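Long-range contacts in rutinosidase (Aspergillus niger, PDB 6I1A), which hydrolyses glycosidic bonds as a secreted rutinosidase of glycoside hydrolase family 5, and probably also acts on beta-1,3-glucans: residues P195-T200 with A210-G215; W155-N160 with A217-Y222; V239-S244 with L261-H266; A49-G54 with E150-W155. All coordinates share one frame; numbering follows the deposited sequence.

Interaction 1 of 4, residues P195-T200 with A210-G215. With NAG (2-acetamido-2-deoxy-beta-D-glucopyranose), chain F; EDO (1,2-ethanediol), chain O.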
# COMPACT_ATOMS: atom_id res chain seq x y z
N PRO A 195 -7.47 -0.25 -16.25
CA PRO A 195 -8.90 -0.34 -15.96
C PRO A 195 -9.13 -0.19 -14.45
O PRO A 195 -8.38 -0.76 -13.63
CB PRO A 195 -9.27 -1.75 -16.46
CG PRO A 195 -7.97 -2.53 -16.34
CD PRO A 195 -6.89 -1.53 -16.66
N ALA A 196 -10.18 0.53 -14.06
CA ALA A 196 -10.50 0.78 -12.64
C ALA A 196 -11.97 1.10 -12.53
O ALA A 196 -12.41 2.02 -13.22
CB ALA A 196 -9.63 1.87 -12.11
N ASP A 197 -12.68 0.37 -11.67
CA ASP A 197 -14.11 0.58 -11.45
C ASP A 197 -14.39 1.11 -10.06
O ASP A 197 -15.61 1.25 -9.71
CB ASP A 197 -14.95 -0.67 -11.69
CG ASP A 197 -14.69 -1.74 -10.68
OD1 ASP A 197 -13.62 -1.72 -10.07
OD2 ASP A 197 -15.55 -2.65 -10.52
N ASN A 198 -13.39 1.36 -9.21
CA ASN A 198 -13.64 1.74 -7.79
C ASN A 198 -12.85 2.97 -7.42
O ASN A 198 -12.55 3.16 -6.20
CB ASN A 198 -13.34 0.60 -6.86
CG ASN A 198 -13.89 0.83 -5.48
OD1 ASN A 198 -15.00 1.35 -5.33
ND2 ASN A 198 -13.09 0.48 -4.45
N ASN A 199 -12.57 3.86 -8.35
CA ASN A 199 -11.72 5.05 -8.14
C ASN A 199 -12.52 6.36 -8.15
O ASN A 199 -11.92 7.41 -8.43
CB ASN A 199 -10.56 5.06 -9.13
CG ASN A 199 -11.01 5.15 -10.57
OD1 ASN A 199 -11.89 4.38 -10.94
ND2 ASN A 199 -10.41 6.05 -11.32
N THR A 200 -13.77 6.35 -7.71
CA THR A 200 -14.48 7.64 -7.56
C THR A 200 -13.78 8.48 -6.49
O THR A 200 -13.69 9.70 -6.69
CB THR A 200 -15.95 7.48 -7.23
OG1 THR A 200 -16.05 6.73 -6.04
CG2 THR A 200 -16.68 6.71 -8.30
N ALA A 210 -8.45 -0.09 -6.52
CA ALA A 210 -9.03 0.65 -7.66
C ALA A 210 -9.89 -0.27 -8.53
O ALA A 210 -10.70 0.28 -9.30
CB ALA A 210 -7.92 1.22 -8.48
N LEU A 211 -9.79 -1.56 -8.40
CA LEU A 211 -10.54 -2.54 -9.25
C LEU A 211 -11.17 -3.58 -8.35
O LEU A 211 -10.42 -4.29 -7.63
CB LEU A 211 -9.59 -3.12 -10.30
CG LEU A 211 -10.22 -4.11 -11.31
CD1 LEU A 211 -11.22 -3.38 -12.24
CD2 LEU A 211 -9.15 -4.81 -12.12
N THR A 212 -12.49 -3.66 -8.37
CA THR A 212 -13.23 -4.69 -7.60
C THR A 212 -13.14 -6.06 -8.27
O THR A 212 -12.76 -6.17 -9.43
CB THR A 212 -14.71 -4.33 -7.40
OG1 THR A 212 -15.39 -4.50 -8.65
CG2 THR A 212 -14.88 -2.92 -6.91
N ASP A 213 -13.46 -7.13 -7.53
CA ASP A 213 -13.51 -8.47 -8.14
C ASP A 213 -14.53 -8.51 -9.27
O ASP A 213 -14.27 -9.16 -10.30
CB ASP A 213 -13.85 -9.53 -7.08
CG ASP A 213 -12.65 -10.03 -6.26
OD1 ASP A 213 -11.42 -9.87 -6.64
OD2 ASP A 213 -12.94 -10.60 -5.19
N HIS A 214 -15.66 -7.81 -9.14
CA HIS A 214 -16.67 -7.76 -10.21
C HIS A 214 -16.05 -7.10 -11.46
O HIS A 214 -16.22 -7.61 -12.57
CB HIS A 214 -17.85 -6.94 -9.67
CG HIS A 214 -19.08 -6.92 -10.48
ND1 HIS A 214 -19.63 -5.73 -10.96
CD2 HIS A 214 -19.93 -7.92 -10.83
CE1 HIS A 214 -20.76 -6.00 -11.60
NE2 HIS A 214 -20.95 -7.34 -11.58
N GLY A 215 -15.42 -5.94 -11.30
CA GLY A 215 -14.77 -5.30 -12.44
C GLY A 215 -13.67 -6.15 -13.00
O GLY A 215 -13.51 -6.21 -14.22
C1 NAG F . -13.54 0.73 -3.09
C2 NAG F . -13.16 -0.43 -2.15
C3 NAG F . -13.50 0.01 -0.69
C4 NAG F . -12.83 1.32 -0.35
C5 NAG F . -13.29 2.38 -1.32
C6 NAG F . -12.65 3.71 -1.06
C7 NAG F . -13.25 -2.67 -3.10
C8 NAG F . -14.12 -3.90 -3.31
N2 NAG F . -13.84 -1.65 -2.53
O3 NAG F . -12.97 -1.01 0.20
O4 NAG F . -13.32 1.75 0.96
O5 NAG F . -12.89 1.91 -2.66
O6 NAG F . -13.25 4.76 -1.83
O7 NAG F . -12.08 -2.63 -3.50
C1 EDO O . -12.47 11.05 -12.07
O1 EDO O . -12.18 12.15 -11.21
C2 EDO O . -12.11 9.82 -11.31
O2 EDO O . -12.65 9.76 -10.00

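Interaction 2 of 4, residues W155-N160 with A217-Y222. With NAG (2-acetamido-2-deoxy-beta-D-glucopyranose), chain D.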
# COMPACT_ATOMS: atom_id res chain seq x y z
N TRP A 155 -17.01 5.52 -17.04
CA TRP A 155 -16.77 4.11 -16.64
C TRP A 155 -17.74 3.16 -17.35
O TRP A 155 -17.91 2.05 -16.93
CB TRP A 155 -16.90 3.95 -15.13
CG TRP A 155 -15.82 4.49 -14.24
CD1 TRP A 155 -14.71 3.80 -13.83
CD2 TRP A 155 -15.82 5.75 -13.56
NE1 TRP A 155 -14.03 4.55 -12.93
CE2 TRP A 155 -14.67 5.75 -12.74
CE3 TRP A 155 -16.66 6.87 -13.53
CZ2 TRP A 155 -14.32 6.81 -11.89
CZ3 TRP A 155 -16.34 7.90 -12.68
CH2 TRP A 155 -15.18 7.88 -11.88
N TYR A 156 -18.31 3.64 -18.46
CA TYR A 156 -19.40 2.91 -19.12
C TYR A 156 -18.95 1.60 -19.76
O TYR A 156 -19.80 0.73 -20.05
CB TYR A 156 -20.08 3.78 -20.19
CG TYR A 156 -20.59 5.12 -19.68
CD1 TYR A 156 -21.75 5.16 -18.88
CD2 TYR A 156 -19.94 6.31 -19.89
CE1 TYR A 156 -22.25 6.38 -18.41
CE2 TYR A 156 -20.43 7.54 -19.42
CZ TYR A 156 -21.57 7.54 -18.65
OH TYR A 156 -22.03 8.75 -18.14
N TRP A 157 -17.66 1.42 -20.01
CA TRP A 157 -17.16 0.20 -20.65
C TRP A 157 -17.53 -1.07 -19.87
O TRP A 157 -17.84 -2.11 -20.46
CB TRP A 157 -15.66 0.31 -20.80
CG TRP A 157 -14.96 -0.86 -21.41
CD1 TRP A 157 -14.73 -1.05 -22.74
CD2 TRP A 157 -14.27 -1.91 -20.72
NE1 TRP A 157 -14.01 -2.19 -22.93
CE2 TRP A 157 -13.66 -2.72 -21.70
CE3 TRP A 157 -14.06 -2.24 -19.38
CZ2 TRP A 157 -12.94 -3.87 -21.41
CZ3 TRP A 157 -13.29 -3.35 -19.09
CH2 TRP A 157 -12.70 -4.13 -20.07
N PHE A 158 -17.46 -1.01 -18.54
CA PHE A 158 -17.68 -2.18 -17.71
C PHE A 158 -19.09 -2.77 -17.92
O PHE A 158 -20.09 -2.01 -17.86
CB PHE A 158 -17.49 -1.88 -16.22
CG PHE A 158 -16.04 -1.64 -15.87
CD1 PHE A 158 -15.24 -2.70 -15.52
CD2 PHE A 158 -15.53 -0.35 -15.83
CE1 PHE A 158 -13.88 -2.51 -15.28
CE2 PHE A 158 -14.18 -0.16 -15.52
CZ PHE A 158 -13.39 -1.24 -15.23
N TYR A 159 -19.14 -4.08 -18.11
CA TYR A 159 -20.38 -4.92 -18.14
C TYR A 159 -21.27 -4.53 -19.33
O TYR A 159 -22.48 -4.85 -19.31
CB TYR A 159 -21.18 -4.76 -16.85
CG TYR A 159 -20.34 -4.69 -15.60
CD1 TYR A 159 -19.46 -5.70 -15.28
CD2 TYR A 159 -20.42 -3.60 -14.75
CE1 TYR A 159 -18.67 -5.64 -14.13
CE2 TYR A 159 -19.64 -3.51 -13.60
CZ TYR A 159 -18.74 -4.52 -13.31
OH TYR A 159 -17.96 -4.37 -12.18
N ASN A 160 -20.72 -3.87 -20.34
CA ASN A 160 -21.52 -3.34 -21.45
C ASN A 160 -21.12 -4.03 -22.75
O ASN A 160 -19.98 -3.88 -23.24
CB ASN A 160 -21.43 -1.83 -21.46
CG ASN A 160 -22.18 -1.17 -22.60
OD1 ASN A 160 -22.04 -1.52 -23.78
ND2 ASN A 160 -22.98 -0.18 -22.20
N ALA A 217 -13.50 -9.36 -13.14
CA ALA A 217 -14.09 -10.45 -13.94
C ALA A 217 -14.39 -9.95 -15.35
O ALA A 217 -14.22 -10.72 -16.32
CB ALA A 217 -15.35 -11.00 -13.26
N TRP A 218 -14.85 -8.71 -15.51
CA TRP A 218 -15.16 -8.18 -16.85
C TRP A 218 -13.82 -7.98 -17.57
O TRP A 218 -13.71 -8.26 -18.76
CB TRP A 218 -15.99 -6.89 -16.76
CG TRP A 218 -16.54 -6.53 -18.08
CD1 TRP A 218 -16.06 -5.60 -18.95
CD2 TRP A 218 -17.66 -7.14 -18.73
NE1 TRP A 218 -16.83 -5.56 -20.07
CE2 TRP A 218 -17.82 -6.50 -19.97
CE3 TRP A 218 -18.58 -8.11 -18.35
CZ2 TRP A 218 -18.83 -6.82 -20.87
CZ3 TRP A 218 -19.58 -8.42 -19.24
CH2 TRP A 218 -19.71 -7.78 -20.47
N VAL A 219 -12.82 -7.43 -16.89
CA VAL A 219 -11.50 -7.27 -17.53
C VAL A 219 -11.02 -8.64 -18.00
O VAL A 219 -10.45 -8.75 -19.11
CB VAL A 219 -10.50 -6.62 -16.57
CG1 VAL A 219 -9.10 -6.69 -17.14
CG2 VAL A 219 -10.93 -5.18 -16.27
N LEU A 220 -11.14 -9.70 -17.17
CA LEU A 220 -10.68 -11.04 -17.56
C LEU A 220 -11.42 -11.57 -18.78
O LEU A 220 -10.81 -12.14 -19.67
CB LEU A 220 -10.79 -11.98 -16.37
CG LEU A 220 -10.33 -13.42 -16.63
CD1 LEU A 220 -8.89 -13.44 -17.05
CD2 LEU A 220 -10.54 -14.25 -15.39
N LYS A 221 -12.72 -11.35 -18.84
CA LYS A 221 -13.52 -11.75 -20.02
C LYS A 221 -12.91 -11.10 -21.26
O LYS A 221 -12.77 -11.73 -22.31
CB LYS A 221 -14.98 -11.33 -19.80
CG LYS A 221 -15.91 -11.55 -20.97
CD LYS A 221 -17.27 -10.88 -20.75
CE LYS A 221 -18.12 -10.79 -22.01
NZ LYS A 221 -18.50 -12.16 -22.41
N TYR A 222 -12.60 -9.80 -21.16
CA TYR A 222 -12.06 -9.06 -22.31
C TYR A 222 -10.68 -9.58 -22.67
O TYR A 222 -10.40 -9.84 -23.86
CB TYR A 222 -12.01 -7.57 -21.97
CG TYR A 222 -11.33 -6.73 -23.00
CD1 TYR A 222 -11.83 -6.58 -24.26
CD2 TYR A 222 -10.11 -6.09 -22.70
CE1 TYR A 222 -11.20 -5.76 -25.19
CE2 TYR A 222 -9.46 -5.29 -23.64
CZ TYR A 222 -10.00 -5.12 -24.89
OH TYR A 222 -9.42 -4.31 -25.81
C1 NAG D . -23.63 0.66 -23.20
C2 NAG D . -25.09 0.41 -23.54
C3 NAG D . -25.51 1.53 -24.50
C4 NAG D . -25.25 2.86 -23.87
C5 NAG D . -23.79 3.08 -23.47
C6 NAG D . -23.56 4.35 -22.64
C7 NAG D . -25.93 -1.86 -23.58
C8 NAG D . -25.98 -3.10 -24.40
N2 NAG D . -25.28 -0.87 -24.14
O3 NAG D . -26.96 1.45 -24.69
O4 NAG D . -25.53 3.93 -24.83
O5 NAG D . -23.42 1.96 -22.65
O6 NAG D . -22.14 4.53 -22.60
O7 NAG D . -26.46 -1.73 -22.46
O HOH W 1 -16.76 -3.80 -22.38

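Interaction 3 of 4, residues V239-S244 with L261-H266. With EDO (1,2-ethanediol), chain H; EDO (1,2-ethanediol), chain J.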
# COMPACT_ATOMS: atom_id res chain seq x y z
N VAL A 239 0.69 -10.76 -26.26
CA VAL A 239 -0.33 -9.88 -25.63
C VAL A 239 0.25 -9.40 -24.30
O VAL A 239 0.68 -10.23 -23.44
CB VAL A 239 -1.68 -10.58 -25.44
CG1 VAL A 239 -2.62 -9.75 -24.60
CG2 VAL A 239 -2.31 -10.87 -26.81
N MET A 240 0.26 -8.09 -24.11
CA MET A 240 0.70 -7.45 -22.87
C MET A 240 -0.54 -7.00 -22.08
O MET A 240 -1.34 -6.16 -22.56
CB MET A 240 1.59 -6.27 -23.21
CG MET A 240 2.04 -5.49 -21.97
SD MET A 240 3.38 -4.31 -22.31
CE MET A 240 4.77 -5.41 -22.47
N PHE A 241 -0.70 -7.61 -20.92
CA PHE A 241 -1.85 -7.41 -20.02
C PHE A 241 -1.46 -6.43 -18.92
O PHE A 241 -0.61 -6.76 -18.07
CB PHE A 241 -2.30 -8.75 -19.46
CG PHE A 241 -3.49 -8.67 -18.54
CD1 PHE A 241 -4.36 -7.58 -18.53
CD2 PHE A 241 -3.75 -9.73 -17.69
CE1 PHE A 241 -5.43 -7.52 -17.64
CE2 PHE A 241 -4.84 -9.68 -16.83
CZ PHE A 241 -5.66 -8.59 -16.79
N GLN A 242 -2.07 -5.24 -18.97
CA GLN A 242 -1.96 -4.23 -17.90
C GLN A 242 -3.12 -4.49 -16.92
O GLN A 242 -4.24 -4.03 -17.18
CB GLN A 242 -1.99 -2.83 -18.51
CG GLN A 242 -1.34 -1.75 -17.68
CD GLN A 242 -1.91 -1.67 -16.28
OE1 GLN A 242 -3.05 -1.22 -16.10
NE2 GLN A 242 -1.17 -2.15 -15.27
N GLY A 243 -2.86 -5.29 -15.88
CA GLY A 243 -3.90 -5.73 -14.96
C GLY A 243 -4.16 -4.74 -13.85
O GLY A 243 -4.23 -5.11 -12.68
N SER A 244 -4.37 -3.48 -14.21
CA SER A 244 -4.66 -2.41 -13.24
C SER A 244 -3.47 -2.36 -12.27
O SER A 244 -2.32 -2.49 -12.67
CB SER A 244 -6.02 -2.62 -12.59
OG SER A 244 -6.47 -1.47 -11.88
N LEU A 261 1.88 -14.36 -23.14
CA LEU A 261 1.39 -13.24 -22.31
C LEU A 261 2.56 -12.66 -21.53
O LEU A 261 3.41 -13.42 -21.03
CB LEU A 261 0.38 -13.83 -21.33
CG LEU A 261 -0.35 -12.84 -20.44
CD1 LEU A 261 -1.38 -12.10 -21.24
CD2 LEU A 261 -1.00 -13.66 -19.32
N VAL A 262 2.53 -11.35 -21.37
CA VAL A 262 3.46 -10.62 -20.49
C VAL A 262 2.63 -9.61 -19.73
O VAL A 262 1.72 -8.98 -20.30
CB VAL A 262 4.57 -9.97 -21.34
CG1 VAL A 262 4.05 -9.06 -22.44
CG2 VAL A 262 5.58 -9.19 -20.47
N PHE A 263 2.93 -9.40 -18.46
CA PHE A 263 2.26 -8.37 -17.67
C PHE A 263 2.95 -7.01 -17.83
O PHE A 263 4.18 -6.98 -17.92
CB PHE A 263 2.24 -8.74 -16.20
CG PHE A 263 1.33 -9.88 -15.86
CD1 PHE A 263 -0.03 -9.67 -15.83
CD2 PHE A 263 1.86 -11.05 -15.35
CE1 PHE A 263 -0.89 -10.69 -15.47
CE2 PHE A 263 1.00 -12.09 -14.98
CZ PHE A 263 -0.38 -11.88 -15.03
N ASP A 264 2.16 -5.96 -17.82
CA ASP A 264 2.68 -4.57 -17.79
C ASP A 264 2.34 -3.99 -16.43
O ASP A 264 1.14 -3.80 -16.08
CB ASP A 264 1.99 -3.75 -18.86
CG ASP A 264 2.30 -2.26 -18.82
OD1 ASP A 264 3.19 -1.90 -18.02
OD2 ASP A 264 1.72 -1.44 -19.60
N THR A 265 3.34 -3.78 -15.59
CA THR A 265 3.16 -3.12 -14.30
C THR A 265 3.52 -1.64 -14.37
O THR A 265 4.42 -1.28 -15.13
CB THR A 265 3.96 -3.81 -13.19
OG1 THR A 265 5.33 -3.85 -13.61
CG2 THR A 265 3.42 -5.19 -12.89
N HIS A 266 2.76 -0.83 -13.67
CA HIS A 266 3.00 0.64 -13.67
C HIS A 266 3.35 1.04 -12.25
O HIS A 266 2.57 0.79 -11.34
CB HIS A 266 1.74 1.41 -14.11
CG HIS A 266 1.40 1.20 -15.53
ND1 HIS A 266 0.31 1.84 -16.13
CD2 HIS A 266 1.98 0.47 -16.49
CE1 HIS A 266 0.25 1.47 -17.41
NE2 HIS A 266 1.25 0.60 -17.67
C1 EDO H . -0.51 -7.23 -13.02
O1 EDO H . -1.60 -7.03 -12.18
C2 EDO H . -0.13 -5.93 -13.60
O2 EDO H . -0.24 -5.95 -14.94
C1 EDO J . 5.68 -15.02 -23.11
O1 EDO J . 4.96 -15.45 -22.03
C2 EDO J . 6.05 -16.16 -24.05
O2 EDO J . 6.94 -17.13 -23.46
O HOH W 2 0.63 -2.24 -12.18

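Interaction 4 of 4, residues A49-G54 with E150-W155. With EDO (1,2-ethanediol), chain V; EDO (1,2-ethanediol), chain I.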
# COMPACT_ATOMS: atom_id res chain seq x y z
N ALA A 49 -10.83 22.40 -20.18
CA ALA A 49 -11.26 20.99 -20.08
C ALA A 49 -10.24 20.19 -19.25
O ALA A 49 -9.03 20.44 -19.32
CB ALA A 49 -11.38 20.41 -21.47
N SER A 50 -10.73 19.17 -18.59
CA SER A 50 -9.90 18.23 -17.81
C SER A 50 -9.32 17.15 -18.70
O SER A 50 -8.32 16.54 -18.29
CB SER A 50 -10.63 17.62 -16.69
OG SER A 50 -11.71 16.81 -17.16
N ASP A 51 -9.87 16.93 -19.90
CA ASP A 51 -9.62 15.70 -20.70
C ASP A 51 -9.52 16.03 -22.18
O ASP A 51 -9.92 17.12 -22.62
CB ASP A 51 -10.69 14.67 -20.40
CG ASP A 51 -12.14 15.11 -20.58
OD1 ASP A 51 -12.37 16.31 -21.04
OD2 ASP A 51 -13.06 14.30 -20.26
N GLU A 52 -8.93 15.11 -22.94
CA GLU A 52 -8.81 15.22 -24.38
C GLU A 52 -10.23 15.36 -24.97
O GLU A 52 -10.40 16.17 -25.93
CB GLU A 52 -8.06 14.01 -24.97
CG GLU A 52 -7.96 14.06 -26.48
CD GLU A 52 -7.19 12.94 -27.13
OE1 GLU A 52 -6.46 12.21 -26.44
OE2 GLU A 52 -7.32 12.86 -28.39
N TRP A 53 -11.15 14.57 -24.48
CA TRP A 53 -12.59 14.61 -24.91
C TRP A 53 -13.09 16.05 -24.92
O TRP A 53 -13.57 16.56 -25.95
CB TRP A 53 -13.39 13.71 -23.99
CG TRP A 53 -14.84 13.59 -24.34
CD1 TRP A 53 -15.82 14.51 -24.13
CD2 TRP A 53 -15.53 12.40 -24.82
NE1 TRP A 53 -17.05 14.01 -24.49
CE2 TRP A 53 -16.90 12.72 -24.91
CE3 TRP A 53 -15.10 11.13 -25.22
CZ2 TRP A 53 -17.84 11.80 -25.39
CZ3 TRP A 53 -16.04 10.21 -25.63
CH2 TRP A 53 -17.38 10.55 -25.72
N GLY A 54 -12.95 16.74 -23.80
CA GLY A 54 -13.46 18.13 -23.67
C GLY A 54 -12.61 19.11 -24.46
O GLY A 54 -13.17 20.11 -24.95
N GLU A 150 -10.84 7.26 -21.66
CA GLU A 150 -11.74 7.77 -22.74
C GLU A 150 -12.02 9.25 -22.40
O GLU A 150 -11.94 10.11 -23.28
CB GLU A 150 -13.10 7.07 -22.82
CG GLU A 150 -14.03 7.77 -23.83
CD GLU A 150 -15.33 7.02 -24.03
OE1 GLU A 150 -16.22 6.98 -23.16
OE2 GLU A 150 -15.45 6.40 -25.13
N ALA A 151 -12.48 9.52 -21.18
CA ALA A 151 -12.89 10.86 -20.72
C ALA A 151 -13.12 10.85 -19.22
O ALA A 151 -13.48 9.82 -18.62
CB ALA A 151 -14.17 11.30 -21.41
N THR A 152 -12.96 12.05 -18.64
CA THR A 152 -13.27 12.23 -17.21
C THR A 152 -14.67 11.79 -16.90
O THR A 152 -15.63 12.23 -17.62
CB THR A 152 -13.02 13.68 -16.79
OG1 THR A 152 -11.71 14.04 -17.14
CG2 THR A 152 -13.23 13.85 -15.29
N GLY A 153 -14.89 10.96 -15.90
CA GLY A 153 -16.21 10.54 -15.47
C GLY A 153 -16.80 9.40 -16.29
O GLY A 153 -17.92 9.00 -15.96
N HIS A 154 -16.06 8.78 -17.22
CA HIS A 154 -16.59 7.67 -18.05
C HIS A 154 -16.09 6.32 -17.54
O HIS A 154 -14.89 6.03 -17.67
CB HIS A 154 -16.23 7.82 -19.53
CG HIS A 154 -16.84 8.98 -20.24
ND1 HIS A 154 -16.94 8.97 -21.64
CD2 HIS A 154 -17.33 10.15 -19.82
CE1 HIS A 154 -17.43 10.14 -22.00
NE2 HIS A 154 -17.72 10.90 -20.95
N TRP A 155 -17.01 5.52 -17.04
CA TRP A 155 -16.77 4.11 -16.64
C TRP A 155 -17.74 3.16 -17.35
O TRP A 155 -17.91 2.05 -16.93
CB TRP A 155 -16.90 3.95 -15.13
CG TRP A 155 -15.82 4.49 -14.24
CD1 TRP A 155 -14.71 3.80 -13.83
CD2 TRP A 155 -15.82 5.75 -13.56
NE1 TRP A 155 -14.03 4.55 -12.93
CE2 TRP A 155 -14.67 5.75 -12.74
CE3 TRP A 155 -16.66 6.87 -13.53
CZ2 TRP A 155 -14.32 6.81 -11.89
CZ3 TRP A 155 -16.34 7.90 -12.68
CH2 TRP A 155 -15.18 7.88 -11.88
C1 EDO V . -17.74 5.84 -27.31
O1 EDO V . -18.78 5.05 -27.95
C2 EDO V . -18.17 6.98 -26.39
O2 EDO V . -18.52 6.63 -25.00
C1 EDO I . -8.46 13.69 -15.63
O1 EDO I . -9.42 12.81 -16.13
C2 EDO I . -8.80 14.05 -14.27
O2 EDO I . -9.95 14.88 -14.18
O HOH W 3 -15.66 14.36 -19.51
O HOH W 4 -10.26 12.16 -22.98

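Interaction 1 of 4, residues P195-T200 with A210-G215
At the N-cap of helix 213-233, D197 grips the cap residue T212 with both carboxylate oxygens. OD1 of D197 accepts from T212 N at 2.8 Å in a nearly straight bond (169°), while OD2 of D197 takes the hydroxyl proton of T212 OG1 at 2.6 Å. Both oxygens use their syn lone pairs, and the two side chains cross at about a right angle. With CG between the backbone N and the carbonyl carbon (chi1 67°), the D197 carboxylate is turned to T212. T212 OG1 in turn accepts from G215 N at 3.0 Å, the capping bond of the helix. Next to this clasp, A210 O receives N198 N at 2.9 Å, the donor standing above the carbonyl plane, and A196 CB packs on A210 CB at 4.1 Å. N198 carries an N-linked glycan: its ND2 is bonded to C1 of the NAG and also donates to L209 O. CB of N198 rests 3.8 Å from T212 CG2. N199 is held from outside by N144 and W155. Because the T212 hydroxyl gives its proton to D197 and accepts from G215 N, its rotation is fixed from two directions, and the nearby helix N-terminus probably stabilises the negative charge of D197.

Interaction 2 of 4, residues W155-N160 with A217-Y222
CG stands anti to the backbone N in both W157 (chi1 179°) and W218 (chi1 -168°), and the two indoles meet in a T-shaped pair with planes at 84°. With Y222 and, in the conformer given, the Y159 ring, they form an aromatic cluster that holds the loop before helix 161-179 against helix 213-233 of the TIM barrel. The edge of W218 points at the face of W157, CD1 of W218 lying 3.6 Å from W157 CZ3. W157 then presents its own edge to the next ring: its CZ2 stands over the face of Y222, 3.6 Å from Y222 CG. V219 CG2 fills in at the W157 edge, 4.1 Å from W157 CZ3. The type II turn W157-N160 lays its backbone over one face of W218, where Y159 CA makes a CH-pi contact 3.4 Å from the centroid of the six-membered ring; CD of K221 covers the opposite face. Outside partners hold the polar ends: S167 for W157 NE1, P191 O for Y222 OH. ND2 of N160 bears a NAG, and OD1 of N160 caps H163 N. One water accepts from W218 NE1 at 2.9 Å and donates to W157 O at 2.8 Å, with a weak bond to N160 O.

Interaction 3 of 4, residues V239-S244 with L261-H266
V239, M240 and F241 pair in parallel with L261, V262 and F263 through three backbone bonds: V262 N to V239 O at 3.0 Å, F241 N to V262 O at 2.8 Å, and D264 N to F241 O at 2.9 Å. F241 and F263 lie side by side on one face, CD2 of F241 being 3.7 Å from F263 CE1, with their rings oblique. On the other face M240 reaches V262 CG1 with its methyl, and its CG touches D264 CB at 3.6 Å. Beyond F241 the side chain of Q242 takes over. It bends at chi2 (-55°), and its amide donates through NE2 to D264 O at 3.0 Å and also to S244 O, both acceptors close to the amide plane. The same amide stacks over the H266 ring with planes 26° apart, while CG of Q242 comes within 3.5 Å of H266 NE2. The two strands belong to a beta-alpha-beta unit of the TIM barrel, strand 239-241, helix 248-252 and strand 261-269; F241 turns to V219 and I223 of helix 213-233. H266 NE2 donates to D264 OD2 at 2.8 Å, approaching from 45° above the carboxylate plane. R92 forms a salt bridge with that OD2. Farther out, E194 binds both members of the stack, its OE2 at H266 ND1 and its backbone N at Q242 OE1.

Interaction 4 of 4, residues A49-G54 with E150-W155
W53 and A151 bring the head of helix 52-59 and the type II turn A151-H154 together, their CA atoms 5.6 Å apart. A151 CB packs 3.6 Å from W53 CB and reaches over the rim of the indole obliquely, while also lying over the centre of the H154 imidazole. H154 approaches the indole face edge first, its CE1 3.7 Å from W53 CH2 and the planes at 73°. E150 runs alongside the indole, its CD 3.6 Å from W53 CZ3. This carboxylate also fixes the imidazole: H154 ND1 donates to E150 OE1 at 2.6 Å in an almost straight bond (177°), with the oxygen in the ring plane. The other end of the contact is polar. The carboxylate of D51 divides its work: OD1 caps the helix by accepting from G54 N, whereas OD2 accepts from T152 N at 2.8 Å through its anti lone pair and also receives a water that donates to T152 O. The hydroxyls S50 OG and T152 OG1 are hydrogen-bonded at 2.8 Å. A second water, accepting from W53 N and donating to E150 O, bridges the backbones. The turn belongs to the loop between strand 131-136 and helix 161-179, and E150 OE2 is bound by Y97 OH and G141 N, so the contact joins helix 52-59 to the loops following strands 90-95 and 131-136.

Overall arrangement
Interactions 1 and 2 lie 10 Å apart between centres and share helix 213-233; interaction 1 is nested inside the chain loop that interaction 2 closes. N199 OD1 of interaction 1 and W155 NE1 are 2.9 Å apart, and W155 is common to interactions 2 and 4, so one loop runs from the turn at E150-W155 to the aromatic cluster. Interaction 3 joins on through P195 O and S244 OG, 2.7 Å apart, but stays about 10 Å from interaction 4 at the nearest atoms. E194, beside Q242 and H266, belongs to the Asn-Glu-Pro sequence that in family 5 enzymes marks the active-site end of the barrel; P195 of interaction 1 is its proline.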